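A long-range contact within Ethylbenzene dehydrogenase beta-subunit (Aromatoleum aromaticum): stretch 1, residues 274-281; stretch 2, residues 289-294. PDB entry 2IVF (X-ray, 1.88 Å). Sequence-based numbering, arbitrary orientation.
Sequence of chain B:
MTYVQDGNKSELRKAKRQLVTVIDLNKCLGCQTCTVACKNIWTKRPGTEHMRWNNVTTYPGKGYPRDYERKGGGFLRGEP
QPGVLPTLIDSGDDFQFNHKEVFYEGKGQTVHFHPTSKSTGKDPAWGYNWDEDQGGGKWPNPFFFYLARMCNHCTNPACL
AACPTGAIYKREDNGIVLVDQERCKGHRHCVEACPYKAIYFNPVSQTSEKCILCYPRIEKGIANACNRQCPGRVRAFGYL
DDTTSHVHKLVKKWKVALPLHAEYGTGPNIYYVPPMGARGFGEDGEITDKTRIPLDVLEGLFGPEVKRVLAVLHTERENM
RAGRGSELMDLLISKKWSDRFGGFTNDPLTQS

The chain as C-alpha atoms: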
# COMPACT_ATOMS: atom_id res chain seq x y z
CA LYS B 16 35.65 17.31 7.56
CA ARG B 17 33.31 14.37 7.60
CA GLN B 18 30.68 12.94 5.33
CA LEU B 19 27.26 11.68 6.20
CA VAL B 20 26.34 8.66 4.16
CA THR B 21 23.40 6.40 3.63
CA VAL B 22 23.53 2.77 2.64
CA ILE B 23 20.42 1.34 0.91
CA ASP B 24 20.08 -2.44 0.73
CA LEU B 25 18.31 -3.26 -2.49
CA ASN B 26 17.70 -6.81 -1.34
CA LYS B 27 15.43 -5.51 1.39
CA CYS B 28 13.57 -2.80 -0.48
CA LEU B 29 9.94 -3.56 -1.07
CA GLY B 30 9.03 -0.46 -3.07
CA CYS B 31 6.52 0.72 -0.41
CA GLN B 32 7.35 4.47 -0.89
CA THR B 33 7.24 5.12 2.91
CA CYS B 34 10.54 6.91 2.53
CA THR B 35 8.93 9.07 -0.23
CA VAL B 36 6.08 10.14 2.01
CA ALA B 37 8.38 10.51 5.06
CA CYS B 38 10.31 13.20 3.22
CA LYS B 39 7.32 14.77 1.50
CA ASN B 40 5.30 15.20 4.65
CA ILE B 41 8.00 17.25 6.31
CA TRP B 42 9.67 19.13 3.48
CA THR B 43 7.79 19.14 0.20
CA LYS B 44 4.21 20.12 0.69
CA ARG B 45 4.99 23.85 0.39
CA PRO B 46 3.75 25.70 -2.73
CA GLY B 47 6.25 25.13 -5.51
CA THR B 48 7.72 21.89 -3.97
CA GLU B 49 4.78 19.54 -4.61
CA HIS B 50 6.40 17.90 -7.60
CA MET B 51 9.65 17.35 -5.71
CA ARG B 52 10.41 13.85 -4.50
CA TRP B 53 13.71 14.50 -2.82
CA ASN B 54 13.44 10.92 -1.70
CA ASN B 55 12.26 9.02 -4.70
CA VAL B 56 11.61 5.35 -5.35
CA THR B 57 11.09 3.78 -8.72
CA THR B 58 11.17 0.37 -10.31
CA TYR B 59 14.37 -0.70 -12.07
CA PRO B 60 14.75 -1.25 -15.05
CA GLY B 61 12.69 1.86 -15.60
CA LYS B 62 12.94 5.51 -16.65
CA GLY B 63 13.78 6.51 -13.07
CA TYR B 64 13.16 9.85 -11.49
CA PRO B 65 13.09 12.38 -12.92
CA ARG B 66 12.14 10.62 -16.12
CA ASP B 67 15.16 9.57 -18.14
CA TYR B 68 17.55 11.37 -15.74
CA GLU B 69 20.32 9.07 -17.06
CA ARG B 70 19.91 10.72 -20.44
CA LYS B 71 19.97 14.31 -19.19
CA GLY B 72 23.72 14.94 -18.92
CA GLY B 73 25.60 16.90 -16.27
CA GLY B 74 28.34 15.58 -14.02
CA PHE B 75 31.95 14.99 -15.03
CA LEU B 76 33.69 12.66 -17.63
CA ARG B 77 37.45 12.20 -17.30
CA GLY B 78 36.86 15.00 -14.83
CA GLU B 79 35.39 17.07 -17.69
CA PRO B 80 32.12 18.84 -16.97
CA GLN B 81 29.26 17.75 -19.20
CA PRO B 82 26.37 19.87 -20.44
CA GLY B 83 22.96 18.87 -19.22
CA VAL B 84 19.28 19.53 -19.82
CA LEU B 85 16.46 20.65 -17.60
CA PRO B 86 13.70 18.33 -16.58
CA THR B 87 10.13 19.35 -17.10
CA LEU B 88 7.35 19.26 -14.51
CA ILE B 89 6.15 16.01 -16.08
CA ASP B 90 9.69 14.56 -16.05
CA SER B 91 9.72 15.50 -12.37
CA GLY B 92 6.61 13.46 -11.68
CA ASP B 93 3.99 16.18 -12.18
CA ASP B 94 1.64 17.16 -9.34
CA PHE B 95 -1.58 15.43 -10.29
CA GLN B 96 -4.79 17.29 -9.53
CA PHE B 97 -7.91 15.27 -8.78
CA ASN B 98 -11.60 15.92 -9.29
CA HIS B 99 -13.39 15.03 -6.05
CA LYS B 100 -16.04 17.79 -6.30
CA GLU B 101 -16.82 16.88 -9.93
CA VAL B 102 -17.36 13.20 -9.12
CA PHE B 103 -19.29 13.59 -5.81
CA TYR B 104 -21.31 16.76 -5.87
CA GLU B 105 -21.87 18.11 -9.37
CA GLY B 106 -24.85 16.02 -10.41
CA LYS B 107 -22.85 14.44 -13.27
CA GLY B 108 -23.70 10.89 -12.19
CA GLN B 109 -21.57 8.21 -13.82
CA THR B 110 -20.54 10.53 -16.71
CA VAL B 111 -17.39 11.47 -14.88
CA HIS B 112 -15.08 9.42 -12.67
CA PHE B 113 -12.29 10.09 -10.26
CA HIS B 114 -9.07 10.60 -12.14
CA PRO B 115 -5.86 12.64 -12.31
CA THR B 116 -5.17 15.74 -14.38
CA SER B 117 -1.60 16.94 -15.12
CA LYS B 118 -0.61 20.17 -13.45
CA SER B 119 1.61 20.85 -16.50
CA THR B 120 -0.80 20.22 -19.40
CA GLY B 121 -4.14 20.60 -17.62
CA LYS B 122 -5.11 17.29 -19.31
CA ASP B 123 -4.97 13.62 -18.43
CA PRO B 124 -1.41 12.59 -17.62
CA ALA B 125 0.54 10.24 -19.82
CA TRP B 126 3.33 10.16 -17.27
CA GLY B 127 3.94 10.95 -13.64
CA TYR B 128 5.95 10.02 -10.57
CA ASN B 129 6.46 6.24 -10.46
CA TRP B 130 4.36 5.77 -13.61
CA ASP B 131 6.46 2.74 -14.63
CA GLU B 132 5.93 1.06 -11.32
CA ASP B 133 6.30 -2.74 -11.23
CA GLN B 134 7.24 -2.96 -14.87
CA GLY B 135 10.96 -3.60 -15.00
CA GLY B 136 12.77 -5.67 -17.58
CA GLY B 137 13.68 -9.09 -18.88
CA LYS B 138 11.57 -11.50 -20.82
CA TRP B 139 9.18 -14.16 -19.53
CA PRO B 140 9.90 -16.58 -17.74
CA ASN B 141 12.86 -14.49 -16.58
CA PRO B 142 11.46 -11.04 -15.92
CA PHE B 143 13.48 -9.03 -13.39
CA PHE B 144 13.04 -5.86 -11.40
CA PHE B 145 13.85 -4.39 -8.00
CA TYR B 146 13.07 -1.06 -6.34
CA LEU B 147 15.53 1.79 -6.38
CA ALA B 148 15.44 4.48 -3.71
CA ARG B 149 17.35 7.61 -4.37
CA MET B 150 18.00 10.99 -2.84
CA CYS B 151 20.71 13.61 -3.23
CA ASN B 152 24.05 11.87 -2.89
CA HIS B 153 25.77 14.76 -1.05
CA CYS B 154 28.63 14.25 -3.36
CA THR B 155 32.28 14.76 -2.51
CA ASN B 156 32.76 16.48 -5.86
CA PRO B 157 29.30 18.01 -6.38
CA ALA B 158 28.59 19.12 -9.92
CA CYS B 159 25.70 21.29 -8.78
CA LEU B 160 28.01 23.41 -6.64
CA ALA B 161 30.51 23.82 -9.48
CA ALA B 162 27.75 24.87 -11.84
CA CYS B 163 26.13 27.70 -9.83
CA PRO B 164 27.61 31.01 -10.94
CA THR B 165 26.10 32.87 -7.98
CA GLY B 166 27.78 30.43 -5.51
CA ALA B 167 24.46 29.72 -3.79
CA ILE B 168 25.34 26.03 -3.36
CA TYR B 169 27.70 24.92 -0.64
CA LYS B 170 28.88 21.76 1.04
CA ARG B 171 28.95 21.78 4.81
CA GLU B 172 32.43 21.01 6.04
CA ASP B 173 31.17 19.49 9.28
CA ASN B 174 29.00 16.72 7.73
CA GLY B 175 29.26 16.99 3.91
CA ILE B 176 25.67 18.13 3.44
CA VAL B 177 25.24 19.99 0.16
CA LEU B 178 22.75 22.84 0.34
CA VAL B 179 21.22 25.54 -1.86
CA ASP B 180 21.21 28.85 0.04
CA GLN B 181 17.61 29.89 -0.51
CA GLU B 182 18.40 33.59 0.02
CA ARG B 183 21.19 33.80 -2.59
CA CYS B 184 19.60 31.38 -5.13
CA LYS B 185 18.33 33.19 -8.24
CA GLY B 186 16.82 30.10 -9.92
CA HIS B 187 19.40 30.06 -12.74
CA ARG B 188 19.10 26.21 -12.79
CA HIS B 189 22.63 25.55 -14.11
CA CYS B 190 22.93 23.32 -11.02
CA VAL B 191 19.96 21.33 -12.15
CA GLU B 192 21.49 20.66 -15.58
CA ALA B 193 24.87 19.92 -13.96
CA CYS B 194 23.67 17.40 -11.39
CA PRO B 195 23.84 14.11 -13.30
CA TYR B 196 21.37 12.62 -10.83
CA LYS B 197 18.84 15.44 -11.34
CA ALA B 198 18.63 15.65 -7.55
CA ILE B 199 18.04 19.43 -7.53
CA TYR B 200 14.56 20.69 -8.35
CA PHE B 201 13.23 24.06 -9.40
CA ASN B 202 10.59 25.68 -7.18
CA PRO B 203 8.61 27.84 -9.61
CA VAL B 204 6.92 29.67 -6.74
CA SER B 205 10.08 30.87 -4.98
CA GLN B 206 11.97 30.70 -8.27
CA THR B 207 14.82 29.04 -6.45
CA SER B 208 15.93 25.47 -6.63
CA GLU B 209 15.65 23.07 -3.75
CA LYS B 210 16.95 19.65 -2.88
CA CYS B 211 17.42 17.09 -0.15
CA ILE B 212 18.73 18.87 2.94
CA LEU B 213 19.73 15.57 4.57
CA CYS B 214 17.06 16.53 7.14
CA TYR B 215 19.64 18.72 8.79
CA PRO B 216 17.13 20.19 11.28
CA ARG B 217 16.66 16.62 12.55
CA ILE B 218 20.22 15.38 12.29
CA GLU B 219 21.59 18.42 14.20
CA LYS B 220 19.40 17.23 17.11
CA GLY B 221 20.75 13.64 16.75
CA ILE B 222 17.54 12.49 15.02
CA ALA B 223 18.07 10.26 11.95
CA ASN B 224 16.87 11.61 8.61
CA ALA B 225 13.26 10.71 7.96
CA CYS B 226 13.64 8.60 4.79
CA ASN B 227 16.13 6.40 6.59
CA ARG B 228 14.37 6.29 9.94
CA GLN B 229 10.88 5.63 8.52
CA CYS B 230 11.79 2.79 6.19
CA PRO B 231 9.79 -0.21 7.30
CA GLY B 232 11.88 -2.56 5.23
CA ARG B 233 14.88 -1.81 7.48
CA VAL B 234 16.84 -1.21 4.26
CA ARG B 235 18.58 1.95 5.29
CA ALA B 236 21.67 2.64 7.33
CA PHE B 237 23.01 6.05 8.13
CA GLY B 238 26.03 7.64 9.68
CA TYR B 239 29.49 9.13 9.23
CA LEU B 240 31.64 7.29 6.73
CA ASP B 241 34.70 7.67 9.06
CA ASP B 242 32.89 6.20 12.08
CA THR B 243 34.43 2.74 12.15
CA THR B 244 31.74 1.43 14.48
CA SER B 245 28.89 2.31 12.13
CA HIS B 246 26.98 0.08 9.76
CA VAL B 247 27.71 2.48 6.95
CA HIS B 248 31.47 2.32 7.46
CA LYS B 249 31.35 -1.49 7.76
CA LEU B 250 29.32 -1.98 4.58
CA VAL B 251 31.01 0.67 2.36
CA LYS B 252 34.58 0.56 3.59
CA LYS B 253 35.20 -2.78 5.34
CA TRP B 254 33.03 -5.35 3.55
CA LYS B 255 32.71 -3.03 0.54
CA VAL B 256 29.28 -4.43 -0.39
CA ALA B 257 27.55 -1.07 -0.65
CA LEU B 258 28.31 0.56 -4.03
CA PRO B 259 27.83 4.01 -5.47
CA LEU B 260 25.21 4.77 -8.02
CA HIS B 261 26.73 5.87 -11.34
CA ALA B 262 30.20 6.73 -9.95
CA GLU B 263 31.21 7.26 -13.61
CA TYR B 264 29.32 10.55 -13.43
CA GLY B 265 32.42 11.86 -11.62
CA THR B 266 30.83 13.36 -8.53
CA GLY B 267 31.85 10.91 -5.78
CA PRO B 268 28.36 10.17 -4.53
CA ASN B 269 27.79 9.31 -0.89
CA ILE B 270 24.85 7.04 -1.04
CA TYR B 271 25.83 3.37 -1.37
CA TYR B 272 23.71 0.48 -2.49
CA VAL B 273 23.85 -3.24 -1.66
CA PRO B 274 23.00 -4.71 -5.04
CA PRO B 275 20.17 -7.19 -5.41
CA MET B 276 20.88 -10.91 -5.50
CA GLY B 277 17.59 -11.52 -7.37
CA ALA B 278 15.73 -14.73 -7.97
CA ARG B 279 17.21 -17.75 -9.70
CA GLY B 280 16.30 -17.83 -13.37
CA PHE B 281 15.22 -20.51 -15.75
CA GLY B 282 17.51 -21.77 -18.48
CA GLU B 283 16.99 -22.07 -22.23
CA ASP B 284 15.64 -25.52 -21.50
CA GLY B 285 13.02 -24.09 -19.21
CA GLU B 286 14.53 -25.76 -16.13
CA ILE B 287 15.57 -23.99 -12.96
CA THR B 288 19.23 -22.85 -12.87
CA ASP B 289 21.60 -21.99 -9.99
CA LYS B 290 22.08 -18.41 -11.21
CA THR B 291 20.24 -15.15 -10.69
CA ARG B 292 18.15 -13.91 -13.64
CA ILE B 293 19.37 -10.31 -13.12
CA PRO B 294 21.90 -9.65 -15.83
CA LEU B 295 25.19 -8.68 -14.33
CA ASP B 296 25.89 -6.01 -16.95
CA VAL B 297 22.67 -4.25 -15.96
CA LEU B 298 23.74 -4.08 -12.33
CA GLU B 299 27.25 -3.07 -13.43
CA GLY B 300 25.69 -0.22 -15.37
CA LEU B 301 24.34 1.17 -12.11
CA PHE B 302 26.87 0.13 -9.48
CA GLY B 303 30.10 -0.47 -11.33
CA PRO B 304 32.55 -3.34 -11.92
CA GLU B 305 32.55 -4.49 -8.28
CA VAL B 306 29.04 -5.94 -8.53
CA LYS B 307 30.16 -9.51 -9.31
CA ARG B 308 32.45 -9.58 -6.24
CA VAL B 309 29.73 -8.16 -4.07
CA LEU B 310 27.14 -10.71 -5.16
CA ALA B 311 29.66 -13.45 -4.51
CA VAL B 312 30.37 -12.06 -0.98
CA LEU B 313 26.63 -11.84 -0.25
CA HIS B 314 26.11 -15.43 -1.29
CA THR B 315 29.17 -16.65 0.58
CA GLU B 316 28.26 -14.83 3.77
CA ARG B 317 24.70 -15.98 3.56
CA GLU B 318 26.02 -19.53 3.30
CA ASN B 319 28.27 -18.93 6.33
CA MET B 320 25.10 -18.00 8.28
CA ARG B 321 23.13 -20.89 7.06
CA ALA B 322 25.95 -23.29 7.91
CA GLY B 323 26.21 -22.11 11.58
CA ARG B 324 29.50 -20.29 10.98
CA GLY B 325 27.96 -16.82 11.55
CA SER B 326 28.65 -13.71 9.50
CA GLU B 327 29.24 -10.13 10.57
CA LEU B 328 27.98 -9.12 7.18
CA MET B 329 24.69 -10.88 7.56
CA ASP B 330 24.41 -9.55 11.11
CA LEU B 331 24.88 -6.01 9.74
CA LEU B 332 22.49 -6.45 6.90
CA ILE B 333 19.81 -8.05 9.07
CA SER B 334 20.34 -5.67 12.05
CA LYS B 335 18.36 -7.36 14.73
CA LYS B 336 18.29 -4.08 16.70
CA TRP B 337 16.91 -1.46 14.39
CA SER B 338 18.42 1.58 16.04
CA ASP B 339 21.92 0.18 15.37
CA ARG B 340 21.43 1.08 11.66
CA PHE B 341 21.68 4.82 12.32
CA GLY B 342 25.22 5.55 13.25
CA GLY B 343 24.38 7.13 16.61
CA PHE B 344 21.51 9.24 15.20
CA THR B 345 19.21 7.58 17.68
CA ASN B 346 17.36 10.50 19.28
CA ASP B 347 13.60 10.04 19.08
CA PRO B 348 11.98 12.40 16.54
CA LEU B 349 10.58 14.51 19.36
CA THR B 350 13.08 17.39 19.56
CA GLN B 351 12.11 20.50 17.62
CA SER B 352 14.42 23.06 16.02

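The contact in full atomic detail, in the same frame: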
# COMPACT_ATOMS: atom_id res chain seq x y z
N PRO B 274 23.73 -4.33 -3.84
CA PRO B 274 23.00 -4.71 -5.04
C PRO B 274 22.14 -5.95 -4.77
O PRO B 274 22.46 -6.78 -3.89
CB PRO B 274 24.13 -5.00 -6.05
CG PRO B 274 25.28 -5.44 -5.26
CD PRO B 274 25.18 -4.60 -3.98
N PRO B 275 21.09 -6.11 -5.58
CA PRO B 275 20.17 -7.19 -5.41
C PRO B 275 20.70 -8.50 -5.93
O PRO B 275 21.22 -8.57 -7.05
CB PRO B 275 18.95 -6.74 -6.24
CG PRO B 275 19.50 -5.97 -7.34
CD PRO B 275 20.75 -5.28 -6.76
N MET B 276 20.54 -9.53 -5.12
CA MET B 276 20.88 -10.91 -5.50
C MET B 276 19.92 -11.42 -6.58
O MET B 276 20.36 -12.05 -7.55
CB MET B 276 20.82 -11.81 -4.26
CG MET B 276 21.88 -11.50 -3.21
SD MET B 276 21.66 -12.46 -1.70
CE MET B 276 20.16 -11.75 -1.00
N GLY B 277 18.63 -11.10 -6.43
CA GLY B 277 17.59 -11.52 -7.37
C GLY B 277 17.27 -12.99 -7.28
O GLY B 277 17.92 -13.74 -6.56
N ALA B 278 16.19 -13.38 -7.94
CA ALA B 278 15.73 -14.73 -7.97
C ALA B 278 16.39 -15.55 -9.06
O ALA B 278 16.68 -15.06 -10.15
CB ALA B 278 14.18 -14.76 -8.12
N ARG B 279 16.62 -16.83 -8.76
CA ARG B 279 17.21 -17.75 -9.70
C ARG B 279 16.34 -17.76 -10.94
O ARG B 279 15.11 -17.73 -10.84
CB ARG B 279 17.24 -19.14 -9.11
CG ARG B 279 18.33 -19.29 -8.00
CD ARG B 279 18.07 -20.50 -7.14
NE ARG B 279 18.17 -21.71 -7.93
CZ ARG B 279 17.79 -22.90 -7.50
NH1 ARG B 279 17.38 -23.06 -6.26
NH2 ARG B 279 17.88 -23.94 -8.28
N GLY B 280 17.00 -17.80 -12.09
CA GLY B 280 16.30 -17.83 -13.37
C GLY B 280 16.16 -19.23 -13.92
O GLY B 280 16.75 -20.22 -13.44
N PHE B 281 15.40 -19.29 -15.00
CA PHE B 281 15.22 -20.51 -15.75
C PHE B 281 16.12 -20.49 -16.96
O PHE B 281 16.32 -19.43 -17.53
CB PHE B 281 13.76 -20.57 -16.18
CG PHE B 281 12.86 -20.62 -15.03
CD1 PHE B 281 12.58 -21.82 -14.42
CD2 PHE B 281 12.31 -19.46 -14.54
CE1 PHE B 281 11.75 -21.83 -13.30
CE2 PHE B 281 11.48 -19.46 -13.44
CZ PHE B 281 11.19 -20.65 -12.84
N ASP B 289 21.02 -22.40 -11.28
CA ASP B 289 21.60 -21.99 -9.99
C ASP B 289 22.01 -20.53 -10.00
O ASP B 289 22.73 -20.09 -9.10
CB ASP B 289 22.83 -22.86 -9.67
CG ASP B 289 23.93 -22.79 -10.74
OD1 ASP B 289 23.77 -22.11 -11.77
OD2 ASP B 289 24.98 -23.42 -10.54
N LYS B 290 21.60 -19.78 -11.02
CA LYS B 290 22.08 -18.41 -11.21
C LYS B 290 20.93 -17.42 -11.18
O LYS B 290 19.84 -17.70 -11.70
CB LYS B 290 22.78 -18.32 -12.56
CG LYS B 290 24.15 -19.00 -12.59
CD LYS B 290 24.52 -19.50 -13.98
CE LYS B 290 25.40 -20.80 -13.95
NZ LYS B 290 24.76 -22.18 -14.26
N THR B 291 21.18 -16.25 -10.60
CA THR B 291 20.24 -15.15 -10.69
C THR B 291 19.83 -14.85 -12.15
O THR B 291 20.63 -15.03 -13.08
CB THR B 291 20.73 -13.83 -10.03
OG1 THR B 291 19.69 -12.85 -10.11
CG2 THR B 291 22.00 -13.24 -10.76
N ARG B 292 18.60 -14.42 -12.34
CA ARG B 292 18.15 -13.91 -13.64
C ARG B 292 18.58 -12.46 -13.91
O ARG B 292 18.45 -11.98 -15.04
CB ARG B 292 16.65 -13.97 -13.71
CG ARG B 292 16.09 -13.01 -12.66
CD ARG B 292 14.78 -13.19 -12.37
NE ARG B 292 14.39 -14.49 -11.92
CZ ARG B 292 13.20 -14.99 -12.20
NH1 ARG B 292 12.32 -14.25 -12.87
NH2 ARG B 292 12.86 -16.18 -11.78
N ILE B 293 19.04 -11.74 -12.89
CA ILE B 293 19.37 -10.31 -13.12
C ILE B 293 20.69 -10.28 -13.88
O ILE B 293 21.70 -10.85 -13.42
CB ILE B 293 19.52 -9.47 -11.84
CG1 ILE B 293 18.27 -9.55 -10.97
CG2 ILE B 293 19.89 -8.01 -12.25
CD1 ILE B 293 18.42 -8.87 -9.67
N PRO B 294 20.68 -9.68 -15.07
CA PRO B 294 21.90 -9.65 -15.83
C PRO B 294 22.96 -8.81 -15.16
O PRO B 294 22.71 -7.69 -14.68
CB PRO B 294 21.46 -9.04 -17.16
CG PRO B 294 19.96 -9.24 -17.20
CD PRO B 294 19.56 -9.06 -15.79

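The two stretches meet through a short antiparallel bridge. R279 and T291 form a non-hydrogen-bonded pair, with CA of R279 4.1 Å from CA of T291. Backbone hydrogen bonds lie on either side of this pair in sequence. G280 N donates to K290 O at 2.9 Å, and R292 N donates to A278 O at 3.0 Å; both are nearly straight. The alpha carbons add weaker contacts: R279 CA lies 3.3 Å from K290 O, and T291 CA lies 3.6 Å from A278 O. The chain turns a corner at D289 and K290, and the pairing is brief.

R292 is the main side-chain clamp and has the largest area covered by the opposing stretch. Its CA-to-CB bond points sideways, but the end of the side chain comes nearer. R292 NE donates to A278 O at 2.9 Å, and R292 NH2 donates to R279 O at 2.9 Å. Both acceptors lie near the guanidinium plane, at its edge. A278 O thus accepts from both backbone and side chain of R292. Arginine suits this buried place because its several donors can satisfy adjacent carbonyls; NH1 is bonded elsewhere in the structure. F281 CE2 packs 3.9 Å from R292 NH2.

T291 OG1 donates to M276 O at 2.8 Å. T291 OG1 also accepts from I293 N at 3.1 Å, so one hydroxyl links the stretches and braces its own loop. The CA-to-CB bond of I293 points toward stretch 1. I293 CD1 lies 3.9 Å from P275 CG and 3.6 Å from G277 CA, forming a small apolar patch. G277 has a positive phi, which favours glycine. A CB there would clash with I293 CD1 and T291 OG1.

At the exposed margin, K290 NZ forms a salt bridge with D289 OD1 at 2.7 Å; both CA-to-CB bonds point away from stretch 1. The contact buries 460 Å².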